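Methyl-coenzyme M reductase I beta subunit (Methanosarcina barkeri, PDB 1E6Y) forms, with its partner subunits, the nickel enzyme that reduces methyl-coenzyme M with coenzyme B, releasing methane and the mixed heterodisulfide in the last step of methanogenesis. Local coordinates at residues Glu230-Leu235 with Cys344-Val349; Val252-Lys257 with Val268-Ile273. One frame throughout, in Å; residues are numbered along the deposited sequence.

Contact 1 (Glu230-Leu235 with Cys344-Val349)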
ATOM      1  N   GLU E 230      13.358 -29.977   6.217  1.00  9.46           N
ATOM      2  CA  GLU E 230      12.807 -30.702   5.079  1.00  9.92           C
ATOM      3  C   GLU E 230      12.133 -31.997   5.519  1.00 10.12           C
ATOM      4  O   GLU E 230      10.972 -32.227   5.179  1.00  9.38           O
ATOM      5  CB  GLU E 230      13.869 -31.009   4.017  1.00 11.18           C
ATOM      6  CG  GLU E 230      13.271 -31.757   2.824  1.00 11.99           C
ATOM      7  CD  GLU E 230      14.198 -31.887   1.633  1.00 12.76           C
ATOM      8  OE1 GLU E 230      15.407 -32.129   1.823  1.00 14.09           O
ATOM      9  OE2 GLU E 230      13.691 -31.818   0.494  1.00 13.81           O
ATOM     10  N   ARG E 231      12.838 -32.833   6.286  1.00  9.53           N
ATOM     11  CA  ARG E 231      12.196 -34.037   6.837  1.00 10.18           C
ATOM     12  C   ARG E 231      10.941 -33.659   7.623  1.00  9.80           C
ATOM     13  O   ARG E 231       9.894 -34.275   7.505  1.00 10.56           O
ATOM     14  CB  ARG E 231      13.176 -34.791   7.746  1.00  9.86           C
ATOM     15  CG  ARG E 231      12.546 -35.967   8.497  1.00 11.38           C
ATOM     16  CD  ARG E 231      13.541 -36.640   9.459  1.00 10.84           C
ATOM     17  NE  ARG E 231      12.904 -37.873   9.944  1.00 10.64           N
ATOM     18  CZ  ARG E 231      12.411 -38.095  11.159  1.00 11.07           C
ATOM     19  NH1 ARG E 231      11.830 -39.271  11.403  1.00 11.21           N
ATOM     20  NH2 ARG E 231      12.481 -37.195  12.135  1.00 10.91           N
ATOM     21  N   HIS E 232      11.055 -32.596   8.417  1.00 10.01           N
ATOM     22  CA  HIS E 232       9.946 -32.116   9.244  1.00 10.00           C
ATOM     23  C   HIS E 232       8.677 -31.844   8.430  1.00  9.80           C
ATOM     24  O   HIS E 232       7.599 -32.343   8.763  1.00  9.96           O
ATOM     25  CB  HIS E 232      10.367 -30.845   9.985  1.00  9.78           C
ATOM     26  CG  HIS E 232       9.392 -30.405  11.031  1.00  9.56           C
ATOM     27  ND1 HIS E 232       8.363 -29.523  10.768  1.00  9.53           N
ATOM     28  CD2 HIS E 232       9.297 -30.711  12.347  1.00  9.88           C
ATOM     29  CE1 HIS E 232       7.681 -29.304  11.877  1.00 10.34           C
ATOM     30  NE2 HIS E 232       8.227 -30.012  12.851  1.00  9.13           N
ATOM     31  N   GLN E 233       8.816 -31.099   7.336  1.00  9.23           N
ATOM     32  CA  GLN E 233       7.662 -30.738   6.516  1.00  8.84           C
ATOM     33  C   GLN E 233       7.140 -31.908   5.683  1.00  9.15           C
ATOM     34  O   GLN E 233       5.933 -32.054   5.496  1.00  9.32           O
ATOM     35  CB  GLN E 233       8.008 -29.555   5.607  1.00  7.74           C
ATOM     36  CG  GLN E 233       8.298 -28.262   6.368  1.00  8.64           C
ATOM     37  CD  GLN E 233       7.204 -27.913   7.361  1.00  9.19           C
ATOM     38  OE1 GLN E 233       7.416 -27.953   8.572  1.00  8.99           O
ATOM     39  NE2 GLN E 233       6.019 -27.588   6.854  1.00  8.49           N
ATOM     40  N   LEU E 234       8.048 -32.775   5.246  1.00  9.77           N
ATOM     41  CA  LEU E 234       7.678 -33.900   4.393  1.00 10.21           C
ATOM     42  C   LEU E 234       6.973 -35.019   5.155  1.00 10.59           C
ATOM     43  O   LEU E 234       6.121 -35.705   4.595  1.00 10.45           O
ATOM     44  CB  LEU E 234       8.911 -34.445   3.668  1.00 11.20           C
ATOM     45  CG  LEU E 234       9.466 -33.521   2.581  1.00 11.64           C
ATOM     46  CD1 LEU E 234      10.675 -34.159   1.926  1.00 13.26           C
ATOM     47  CD2 LEU E 234       8.389 -33.236   1.548  1.00 12.22           C
ATOM     48  N   LEU E 235       7.295 -35.180   6.437  1.00 10.43           N
ATOM     49  CA  LEU E 235       6.520 -36.066   7.302  1.00 10.88           C
ATOM     50  C   LEU E 235       5.088 -35.543   7.450  1.00 11.03           C
ATOM     51  O   LEU E 235       4.129 -36.309   7.364  1.00 10.55           O
ATOM     52  CB  LEU E 235       7.181 -36.188   8.678  1.00 11.61           C
ATOM     53  CG  LEU E 235       8.419 -37.088   8.752  1.00 11.00           C
ATOM     54  CD1 LEU E 235       9.112 -36.887  10.086  1.00 12.03           C
ATOM     55  CD2 LEU E 235       8.023 -38.546   8.566  1.00 11.86           C
ATOM     56  N   CYS E 344       0.400 -29.744  17.297  1.00  9.13           N
ATOM     57  CA  CYS E 344       0.940 -29.663  15.948  1.00  8.73           C
ATOM     58  C   CYS E 344       1.555 -28.295  15.665  1.00  9.29           C
ATOM     59  O   CYS E 344       0.989 -27.261  16.021  1.00  9.98           O
ATOM     60  CB  CYS E 344      -0.144 -29.960  14.915  1.00  9.30           C
ATOM     61  SG  CYS E 344       0.490 -30.026  13.229  1.00  9.40           S
ATOM     62  N   ASP E 345       2.755 -28.314  15.091  1.00  8.74           N
ATOM     63  CA  ASP E 345       3.516 -27.105  14.787  1.00  9.43           C
ATOM     64  C   ASP E 345       3.872 -26.340  16.065  1.00  9.00           C
ATOM     65  O   ASP E 345       4.090 -25.127  16.037  1.00  8.69           O
ATOM     66  CB  ASP E 345       2.725 -26.209  13.823  1.00  9.76           C
ATOM     67  CG  ASP E 345       3.608 -25.523  12.788  1.00 11.29           C
ATOM     68  OD1 ASP E 345       4.840 -25.710  12.801  1.00 10.82           O
ATOM     69  OD2 ASP E 345       3.060 -24.781  11.956  1.00 12.07           O
ATOM     70  N   TYR E 346       3.919 -27.071  17.180  1.00  8.23           N
ATOM     71  CA  TYR E 346       4.392 -26.557  18.465  1.00  8.58           C
ATOM     72  C   TYR E 346       3.625 -25.320  18.921  1.00  8.59           C
ATOM     73  O   TYR E 346       4.201 -24.372  19.462  1.00  8.19           O
ATOM     74  CB  TYR E 346       5.901 -26.287  18.395  1.00  8.68           C
ATOM     75  CG  TYR E 346       6.652 -27.406  17.711  1.00  9.73           C
ATOM     76  CD1 TYR E 346       6.567 -28.714  18.191  1.00  9.15           C
ATOM     77  CD2 TYR E 346       7.287 -27.198  16.486  1.00  9.28           C
ATOM     78  CE1 TYR E 346       7.072 -29.782  17.465  1.00  9.84           C
ATOM     79  CE2 TYR E 346       7.803 -28.261  15.751  1.00  9.56           C
ATOM     80  CZ  TYR E 346       7.684 -29.551  16.245  1.00  9.79           C
ATOM     81  OH  TYR E 346       8.136 -30.618  15.502  1.00 10.34           O
ATOM     82  N   GLY E 347       2.306 -25.379  18.760  1.00  8.24           N
ATOM     83  CA  GLY E 347       1.446 -24.291  19.177  1.00  8.63           C
ATOM     84  C   GLY E 347       0.851 -23.508  18.022  1.00  8.59           C
ATOM     85  O   GLY E 347      -0.171 -22.849  18.194  1.00  8.48           O
ATOM     86  N   LYS E 348       1.458 -23.598  16.841  1.00  9.07           N
ATOM     87  CA  LYS E 348       1.080 -22.722  15.733  1.00  9.04           C
ATOM     88  C   LYS E 348      -0.215 -23.113  15.030  1.00  8.46           C
ATOM     89  O   LYS E 348      -0.890 -22.253  14.462  1.00  9.23           O
ATOM     90  CB  LYS E 348       2.218 -22.613  14.713  1.00  9.88           C
ATOM     91  CG  LYS E 348       3.472 -21.952  15.271  1.00 10.24           C
ATOM     92  CD  LYS E 348       4.085 -20.968  14.291  1.00 11.25           C
ATOM     93  CE  LYS E 348       4.960 -21.672  13.270  1.00 10.94           C
ATOM     94  NZ  LYS E 348       6.338 -21.912  13.780  1.00 11.01           N
ATOM     95  N   VAL E 349      -0.580 -24.393  15.068  1.00  8.23           N
ATOM     96  CA  VAL E 349      -1.895 -24.783  14.567  1.00  8.17           C
ATOM     97  C   VAL E 349      -2.973 -24.299  15.530  1.00  8.19           C
ATOM     98  O   VAL E 349      -3.967 -23.714  15.110  1.00  8.14           O
ATOM     99  CB  VAL E 349      -2.020 -26.312  14.369  1.00  8.21           C
ATOM    100  CG1 VAL E 349      -3.457 -26.676  14.009  1.00  8.97           C
ATOM    101  CG2 VAL E 349      -1.079 -26.774  13.261  1.00  7.67           C
TER
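His-232 and Tyr-346 meet at the rims of their rings, and this one polar touch bridges two backbones that stay far apart, with 9.9 Å between the nearest alpha carbons, those of His-232 and Asp-345. The imidazole leaves helix 228-241 with CG anti to the backbone N (chi1 -170°), which carries NE2 out toward the turn that precedes helix 348-358. From the opposite direction comes the phenol, and its OH lies 2.7 Å from His-232 NE2, near the plane of the imidazole. The bond is bent, at 149°, and either partner could be the donor. The rings do not stack: their planes stand 45° apart, their centroids are separated by 5.6 Å, and neither covers a face of the other. At the other ring nitrogen, ND1 of His-232 donates to Gln-233 OE1 at 2.9 Å, with the oxygen almost exactly in the ring plane. Gln-233 is held in turn through NE2, which bonds to Gln-216 and to the carbonyl of Arg-383. Asn-300 of helix 296-318 touches both side chains, as does Pro-246 of the gamma subunit, so the pair lies buried at a subunit boundary. With NE2 engaged by the tyrosine hydroxyl and ND1 donating a hydrogen bond to the amide oxygen, the ring's rotation is fixed and its two buried nitrogens are satisfied.

Contact 2 (Val252-Lys257 with Val268-Ile273)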
ATOM      1  N   VAL E 252     -10.034 -41.647  11.182  1.00 11.79           N
ATOM      2  CA  VAL E 252     -11.347 -41.107  10.845  1.00 12.27           C
ATOM      3  C   VAL E 252     -12.408 -42.205  10.893  1.00 12.85           C
ATOM      4  O   VAL E 252     -13.456 -42.034  11.519  1.00 12.79           O
ATOM      5  CB  VAL E 252     -11.342 -40.448   9.442  1.00 11.99           C
ATOM      6  CG1 VAL E 252     -12.758 -40.062   9.027  1.00 11.79           C
ATOM      7  CG2 VAL E 252     -10.454 -39.214   9.456  1.00 12.07           C
ATOM      8  N   LYS E 253     -12.091 -43.363  10.318  1.00 13.13           N
ATOM      9  CA  LYS E 253     -13.052 -44.456  10.242  1.00 13.59           C
ATOM     10  C   LYS E 253     -13.460 -44.984  11.617  1.00 13.75           C
ATOM     11  O   LYS E 253     -14.641 -45.214  11.869  1.00 13.35           O
ATOM     12  CB  LYS E 253     -12.495 -45.598   9.389  1.00 15.42           C
ATOM     13  CG  LYS E 253     -13.506 -46.693   9.102  1.00 17.58           C
ATOM     14  CD  LYS E 253     -12.918 -47.748   8.187  1.00 19.87           C
ATOM     15  CE  LYS E 253     -13.742 -49.025   8.209  1.00 21.90           C
ATOM     16  NZ  LYS E 253     -15.116 -48.791   7.692  1.00 23.76           N
ATOM     17  N   GLU E 254     -12.497 -45.113  12.527  1.00 13.81           N
ATOM     18  CA  GLU E 254     -12.793 -45.648  13.852  1.00 14.55           C
ATOM     19  C   GLU E 254     -13.448 -44.628  14.781  1.00 14.58           C
ATOM     20  O   GLU E 254     -13.932 -44.982  15.857  1.00 15.31           O
ATOM     21  CB  GLU E 254     -11.527 -46.218  14.500  1.00 15.98           C
ATOM     22  CG  GLU E 254     -10.496 -45.189  14.942  1.00 17.04           C
ATOM     23  CD  GLU E 254      -9.200 -45.832  15.418  1.00 18.83           C
ATOM     24  OE1 GLU E 254      -8.329 -45.105  15.934  1.00 18.70           O
ATOM     25  OE2 GLU E 254      -9.037 -47.063  15.261  1.00 18.99           O
ATOM     26  N   ASN E 255     -13.481 -43.369  14.348  1.00 14.24           N
ATOM     27  CA  ASN E 255     -14.149 -42.308  15.100  1.00 13.68           C
ATOM     28  C   ASN E 255     -15.362 -41.756  14.351  1.00 14.14           C
ATOM     29  O   ASN E 255     -16.000 -40.808  14.804  1.00 14.29           O
ATOM     30  CB  ASN E 255     -13.169 -41.166  15.385  1.00 12.89           C
ATOM     31  CG  ASN E 255     -12.172 -41.508  16.473  1.00 12.93           C
ATOM     32  OD1 ASN E 255     -12.492 -41.460  17.660  1.00 13.29           O
ATOM     33  ND2 ASN E 255     -10.941 -41.814  16.076  1.00 11.90           N
ATOM     34  N   GLY E 256     -15.690 -42.370  13.219  1.00 14.21           N
ATOM     35  CA  GLY E 256     -16.697 -41.808  12.335  1.00 14.17           C
ATOM     36  C   GLY E 256     -18.133 -41.952  12.809  1.00 14.87           C
ATOM     37  O   GLY E 256     -18.955 -41.070  12.569  1.00 14.15           O
ATOM     38  N   LYS E 257     -18.443 -43.071  13.456  1.00 15.44           N
ATOM     39  CA  LYS E 257     -19.816 -43.375  13.843  1.00 16.58           C
ATOM     40  C   LYS E 257     -20.285 -42.537  15.029  1.00 16.18           C
ATOM     41  O   LYS E 257     -21.345 -41.913  14.976  1.00 16.34           O
ATOM     42  CB  LYS E 257     -19.952 -44.863  14.175  1.00 18.25           C
ATOM     43  CG  LYS E 257     -21.370 -45.303  14.497  1.00 21.54           C
ATOM     44  CD  LYS E 257     -21.398 -46.757  14.938  1.00 24.31           C
ATOM     45  CE  LYS E 257     -22.750 -47.134  15.529  1.00 25.97           C
ATOM     46  NZ  LYS E 257     -23.868 -46.864  14.582  1.00 27.73           N
ATOM     47  N   VAL E 268      -5.137 -40.976  18.479  1.00 13.36           N
ATOM     48  CA  VAL E 268      -3.831 -40.423  18.137  1.00 12.93           C
ATOM     49  C   VAL E 268      -2.780 -40.804  19.175  1.00 13.21           C
ATOM     50  O   VAL E 268      -1.686 -41.246  18.819  1.00 13.47           O
ATOM     51  CB  VAL E 268      -3.894 -38.874  17.996  1.00 12.85           C
ATOM     52  CG1 VAL E 268      -2.489 -38.281  17.891  1.00 13.77           C
ATOM     53  CG2 VAL E 268      -4.706 -38.502  16.763  1.00 13.22           C
ATOM     54  N   VAL E 269      -3.129 -40.690  20.454  1.00 13.29           N
ATOM     55  CA  VAL E 269      -2.183 -41.004  21.519  1.00 13.03           C
ATOM     56  C   VAL E 269      -1.901 -42.507  21.594  1.00 13.32           C
ATOM     57  O   VAL E 269      -0.741 -42.917  21.670  1.00 12.80           O
ATOM     58  CB  VAL E 269      -2.687 -40.495  22.894  1.00 13.37           C
ATOM     59  CG1 VAL E 269      -1.651 -40.780  23.973  1.00 13.41           C
ATOM     60  CG2 VAL E 269      -2.963 -38.998  22.826  1.00 12.62           C
ATOM     61  N   ARG E 270      -2.949 -43.319  21.463  1.00 14.01           N
ATOM     62  CA  ARG E 270      -2.815 -44.774  21.501  1.00 14.92           C
ATOM     63  C   ARG E 270      -1.859 -45.241  20.405  1.00 14.89           C
ATOM     64  O   ARG E 270      -0.863 -45.908  20.661  1.00 14.35           O
ATOM     65  CB  ARG E 270      -4.166 -45.464  21.303  1.00 15.81           C
ATOM     66  CG  ARG E 270      -4.066 -46.988  21.352  1.00 17.93           C
ATOM     67  CD  ARG E 270      -5.347 -47.680  20.971  1.00 19.40           C
ATOM     68  NE  ARG E 270      -5.760 -47.593  19.578  1.00 21.02           N
ATOM     69  CZ  ARG E 270      -6.814 -46.922  19.124  1.00 21.64           C
ATOM     70  NH1 ARG E 270      -7.580 -46.266  19.986  1.00 21.97           N
ATOM     71  NH2 ARG E 270      -7.115 -46.915  17.831  1.00 21.79           N
ATOM     72  N   ARG E 271      -2.143 -44.780  19.178  1.00 14.63           N
ATOM     73  CA  ARG E 271      -1.289 -45.153  18.045  1.00 15.15           C
ATOM     74  C   ARG E 271       0.129 -44.654  18.117  1.00 14.98           C
ATOM     75  O   ARG E 271       1.087 -45.346  17.738  1.00 15.05           O
ATOM     76  CB  ARG E 271      -1.975 -44.678  16.753  1.00 15.78           C
ATOM     77  CG  ARG E 271      -3.243 -45.492  16.484  1.00 17.45           C
ATOM     78  CD  ARG E 271      -4.093 -44.798  15.451  1.00 18.20           C
ATOM     79  NE  ARG E 271      -5.336 -45.420  15.054  1.00 18.31           N
ATOM     80  CZ  ARG E 271      -5.507 -46.448  14.235  1.00 18.97           C
ATOM     81  NH1 ARG E 271      -6.700 -46.919  13.914  1.00 19.37           N
ATOM     82  NH2 ARG E 271      -4.433 -47.036  13.707  1.00 19.43           N
ATOM     83  N   ALA E 272       0.306 -43.452  18.663  1.00 14.37           N
ATOM     84  CA  ALA E 272       1.646 -42.892  18.837  1.00 14.44           C
ATOM     85  C   ALA E 272       2.465 -43.704  19.841  1.00 14.70           C
ATOM     86  O   ALA E 272       3.669 -43.886  19.664  1.00 14.90           O
ATOM     87  CB  ALA E 272       1.559 -41.439  19.285  1.00 14.57           C
ATOM     88  N   ILE E 273       1.799 -44.205  20.882  1.00 14.87           N
ATOM     89  CA  ILE E 273       2.446 -45.047  21.887  1.00 15.68           C
ATOM     90  C   ILE E 273       2.786 -46.423  21.317  1.00 16.32           C
ATOM     91  O   ILE E 273       3.897 -46.921  21.499  1.00 17.43           O
ATOM     92  CB  ILE E 273       1.550 -45.214  23.142  1.00 15.63           C
ATOM     93  CG1 ILE E 273       1.457 -43.882  23.893  1.00 15.14           C
ATOM     94  CG2 ILE E 273       2.121 -46.287  24.067  1.00 15.71           C
ATOM     95  CD1 ILE E 273       0.389 -43.849  24.960  1.00 14.93           C
TER
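Glu-254 turns its CG between the backbone N and the carbonyl carbon (chi1 71°) and then runs out extended, bringing its carboxylate to two consecutive arginines of helix 261-274. Arg-271 approaches from the opposite direction with CG anti to its carbonyl carbon (chi1 -69°) and the chain straight from CG to NE, whereas Arg-270 bends at chi3 to swing its guanidinium to the same acid. The grip of Arg-271 is side-on: NE donates to Glu-254 OE1 at 3.1 Å, while NH1 reaches Glu-254 OE2 at 2.7 Å. Both nitrogens lie well out of the carboxylate plane, and the two flat groups are inclined by 38°, so this is a tilted bidentate pair. Arg-270 adds a single bond, NH2 to Glu-254 OE1 at 2.9 Å, on the syn side and from the opposite face to Arg-271 NE. The three residues make a salt-bridge network between helix 247-255 and the later half of helix 261-274, two successive helices. With an alanine in place of Arg-271, Glu-254 OE2 would probably be left without its charged bond, and the carboxylate, held at OE1 by Arg-270 and Ser-267, would be freer to turn. Ser-267, one helical turn before Arg-271, bonds through OG to Glu-254 OE1, and the same hydroxyl meets the amide of Asn-255. Tyr-2 of the gamma subunit packs on Arg-270.

In the fold
Contacts 1 and 2 differ in depth and in chemistry. Contact 1 is buried and joins elements more than a hundred residues apart, helix 228-241 and the turn leading into helix 348-358, through one hydrogen bond between aromatic side chains. Contact 2 lies at the surface, further from the centre of the chain, and ties neighbouring helices 247-255 and 261-274 through a charged network. No element is shared, although helices 228-241 and 247-255 are consecutive, and the short span of contact 2 falls within the long one of contact 1. Their centres are about 20 Å apart and their atoms do not touch; helix 296-318 packs against both, as does the gamma subunit.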